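PDB 6CHJ: diacylglycerol O-acyltransferase from Marinobacter hydrocarbonoclasticus, which probably transfers acyl groups from acyl-CoA to diacylglycerol or to long-chain alcohols, yielding triacylglycerols and wax esters. Local coordinates for residues 334-337 and 338-341. Sequence-based numbering, arbitrary orientation.
Sequences EEAK and QRYR
Gln338 N donates to Glu334 O at 3.2 Å, a regular i to i+4 helical bond with an N-H...O angle of 144°, and also weakly to Glu335 O at 3.3 Å. Arg339 N reaches Glu335 O only weakly, at 3.5 Å. Arg341 N bonds to Gln338 O, closing the type I beta turn through which the chain leaves the helix; a bond from Tyr340 N to Lys337 O is less sure. Among the side chains, Lys337 leaves the backbone with CG anti to N (chi1 180°) and bends at chi2, which carries CD to 3.4 Å from Gln338 OE1 and NZ to 3.0 Å from the same oxygen. The modelled NZ is crowded against the Arg341 guanidinium, which makes its exact position doubtful. An alanine in place of Lys337 would probably leave the Gln338 amide without the aliphatic chain beside it, and without the lysine donor as modelled, so freer to turn. The Arg339 guanidinium folds back over Ala336 O, which approaches one face, 2.7 Å from NH1 but at too poor an angle for a hydrogen bond; Ala336 CB meets its edge, 3.7 Å from NH1. Arg339 CZ lies 4.0 Å above one face of the Tyr340 ring, offset toward its rim. That ring packs on Tyr351, Thr352 and Ile311, its hydroxyl bonded to Val310 O; Ala336 also touches Ile311. The last part of helix 322-338, at the surface, is thereby joined to strand 310-314 and helix 345-365.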
ATOM      1  N   GLU B 334       1.264 -15.042 -37.910  1.00 63.66           N
ATOM      2  CA  GLU B 334       0.474 -15.877 -38.812  1.00 73.36           C
ATOM      3  C   GLU B 334       0.975 -17.320 -38.811  1.00 76.15           C
ATOM      4  O   GLU B 334       0.204 -18.266 -38.600  1.00 77.97           O
ATOM      5  CB  GLU B 334       0.539 -15.280 -40.220  1.00 74.65           C
ATOM      6  CG  GLU B 334      -0.338 -15.919 -41.272  1.00 77.05           C
ATOM      7  CD  GLU B 334      -0.377 -15.068 -42.542  1.00 87.96           C
ATOM      8  OE1 GLU B 334       0.430 -15.323 -43.477  1.00 89.53           O
ATOM      9  OE2 GLU B 334      -1.195 -14.116 -42.589  1.00 85.51           O
ATOM     10  N   GLU B 335       2.282 -17.499 -39.020  1.00 75.10           N
ATOM     11  CA  GLU B 335       2.866 -18.833 -39.083  1.00 74.29           C
ATOM     12  C   GLU B 335       2.881 -19.516 -37.721  1.00 76.60           C
ATOM     13  O   GLU B 335       2.757 -20.746 -37.649  1.00 79.92           O
ATOM     14  CB  GLU B 335       4.280 -18.739 -39.669  1.00 69.88           C
ATOM     15  CG  GLU B 335       4.273 -18.365 -41.155  1.00 79.69           C
ATOM     16  CD  GLU B 335       5.574 -17.726 -41.642  1.00 84.43           C
ATOM     17  OE1 GLU B 335       6.640 -18.030 -41.065  1.00 87.15           O
ATOM     18  OE2 GLU B 335       5.526 -16.919 -42.605  1.00 75.15           O
ATOM     19  N   ALA B 336       3.022 -18.752 -36.632  1.00 76.88           N
ATOM     20  CA  ALA B 336       3.052 -19.375 -35.309  1.00 75.95           C
ATOM     21  C   ALA B 336       1.670 -19.852 -34.883  1.00 78.66           C
ATOM     22  O   ALA B 336       1.554 -20.867 -34.181  1.00 83.22           O
ATOM     23  CB  ALA B 336       3.629 -18.409 -34.275  1.00 68.61           C
ATOM     24  N   LYS B 337       0.618 -19.141 -35.289  1.00 72.98           N
ATOM     25  CA  LYS B 337      -0.726 -19.624 -35.008  1.00 82.31           C
ATOM     26  C   LYS B 337      -1.030 -20.889 -35.813  1.00 87.72           C
ATOM     27  O   LYS B 337      -1.724 -21.784 -35.322  1.00 90.79           O
ATOM     28  CB  LYS B 337      -1.742 -18.502 -35.284  1.00 82.45           C
ATOM     29  CG  LYS B 337      -3.221 -18.842 -35.048  1.00 88.51           C
ATOM     30  CD  LYS B 337      -3.786 -19.672 -36.185  1.00 93.77           C
ATOM     31  CE  LYS B 337      -5.238 -20.013 -36.015  1.00 99.79           C
ATOM     32  NZ  LYS B 337      -5.591 -20.730 -37.253  1.00101.81           N
ATOM     33  N   GLN B 338      -0.514 -20.993 -37.050  1.00 87.87           N
ATOM     34  CA  GLN B 338      -0.853 -22.136 -37.898  1.00 89.13           C
ATOM     35  C   GLN B 338      -0.303 -23.447 -37.342  1.00 91.61           C
ATOM     36  O   GLN B 338      -0.863 -24.512 -37.615  1.00 92.80           O
ATOM     37  CB  GLN B 338      -0.358 -21.898 -39.324  1.00 86.76           C
ATOM     38  CG  GLN B 338      -1.200 -20.891 -40.107  1.00 91.08           C
ATOM     39  CD  GLN B 338      -2.674 -21.282 -40.196  1.00 97.85           C
ATOM     40  OE1 GLN B 338      -3.449 -21.063 -39.260  1.00101.52           O
ATOM     41  NE2 GLN B 338      -3.065 -21.861 -41.328  1.00101.06           N
ATOM     42  N   ARG B 339       0.761 -23.392 -36.539  1.00 88.26           N
ATOM     43  CA  ARG B 339       1.250 -24.552 -35.801  1.00 88.63           C
ATOM     44  C   ARG B 339       0.194 -25.052 -34.809  1.00 91.30           C
ATOM     45  O   ARG B 339       0.390 -26.067 -34.135  1.00 94.03           O
ATOM     46  CB  ARG B 339       2.563 -24.182 -35.096  1.00 90.29           C
ATOM     47  CG  ARG B 339       3.277 -25.304 -34.333  1.00 91.15           C
ATOM     48  CD  ARG B 339       4.177 -24.741 -33.224  1.00 93.22           C
ATOM     49  NE  ARG B 339       3.423 -24.032 -32.180  1.00 93.92           N
ATOM     50  CZ  ARG B 339       3.256 -22.705 -32.126  1.00 90.36           C
ATOM     51  NH1 ARG B 339       3.781 -21.916 -33.059  1.00 85.50           N
ATOM     52  NH2 ARG B 339       2.553 -22.160 -31.140  1.00 86.68           N
ATOM     53  N   TYR B 340      -0.936 -24.348 -34.714  1.00 91.12           N
ATOM     54  CA  TYR B 340      -2.068 -24.773 -33.900  1.00 94.29           C
ATOM     55  C   TYR B 340      -3.243 -25.283 -34.717  1.00 96.80           C
ATOM     56  O   TYR B 340      -4.226 -25.746 -34.126  1.00 95.05           O
ATOM     57  CB  TYR B 340      -2.565 -23.616 -33.018  1.00 88.79           C
ATOM     58  CG  TYR B 340      -1.685 -23.317 -31.837  1.00 86.96           C
ATOM     59  CD1 TYR B 340      -0.881 -24.300 -31.288  1.00 88.46           C
ATOM     60  CD2 TYR B 340      -1.656 -22.052 -31.274  1.00 83.00           C
ATOM     61  CE1 TYR B 340      -0.072 -24.038 -30.209  1.00 88.52           C
ATOM     62  CE2 TYR B 340      -0.854 -21.779 -30.193  1.00 81.89           C
ATOM     63  CZ  TYR B 340      -0.064 -22.777 -29.663  1.00 85.52           C
ATOM     64  OH  TYR B 340       0.744 -22.517 -28.579  1.00 88.28           O
ATOM     65  N   ARG B 341      -3.182 -25.189 -36.049  1.00 97.47           N
ATOM     66  CA  ARG B 341      -4.320 -25.569 -36.880  1.00101.60           C
ATOM     67  C   ARG B 341      -4.752 -27.006 -36.604  1.00106.01           C
ATOM     68  O   ARG B 341      -5.940 -27.282 -36.391  1.00106.22           O
ATOM     69  CB  ARG B 341      -3.970 -25.390 -38.358  1.00100.56           C
ATOM     70  CG  ARG B 341      -5.168 -25.390 -39.293  1.00104.81           C
ATOM     71  CD  ARG B 341      -5.667 -23.970 -39.543  1.00109.26           C
ATOM     72  NE  ARG B 341      -6.602 -23.515 -38.513  1.00107.18           N
ATOM     73  CZ  ARG B 341      -7.379 -22.442 -38.634  1.00109.23           C
ATOM     74  NH1 ARG B 341      -7.318 -21.696 -39.731  1.00110.68           N
ATOM     75  NH2 ARG B 341      -8.199 -22.100 -37.648  1.00107.44           N
TER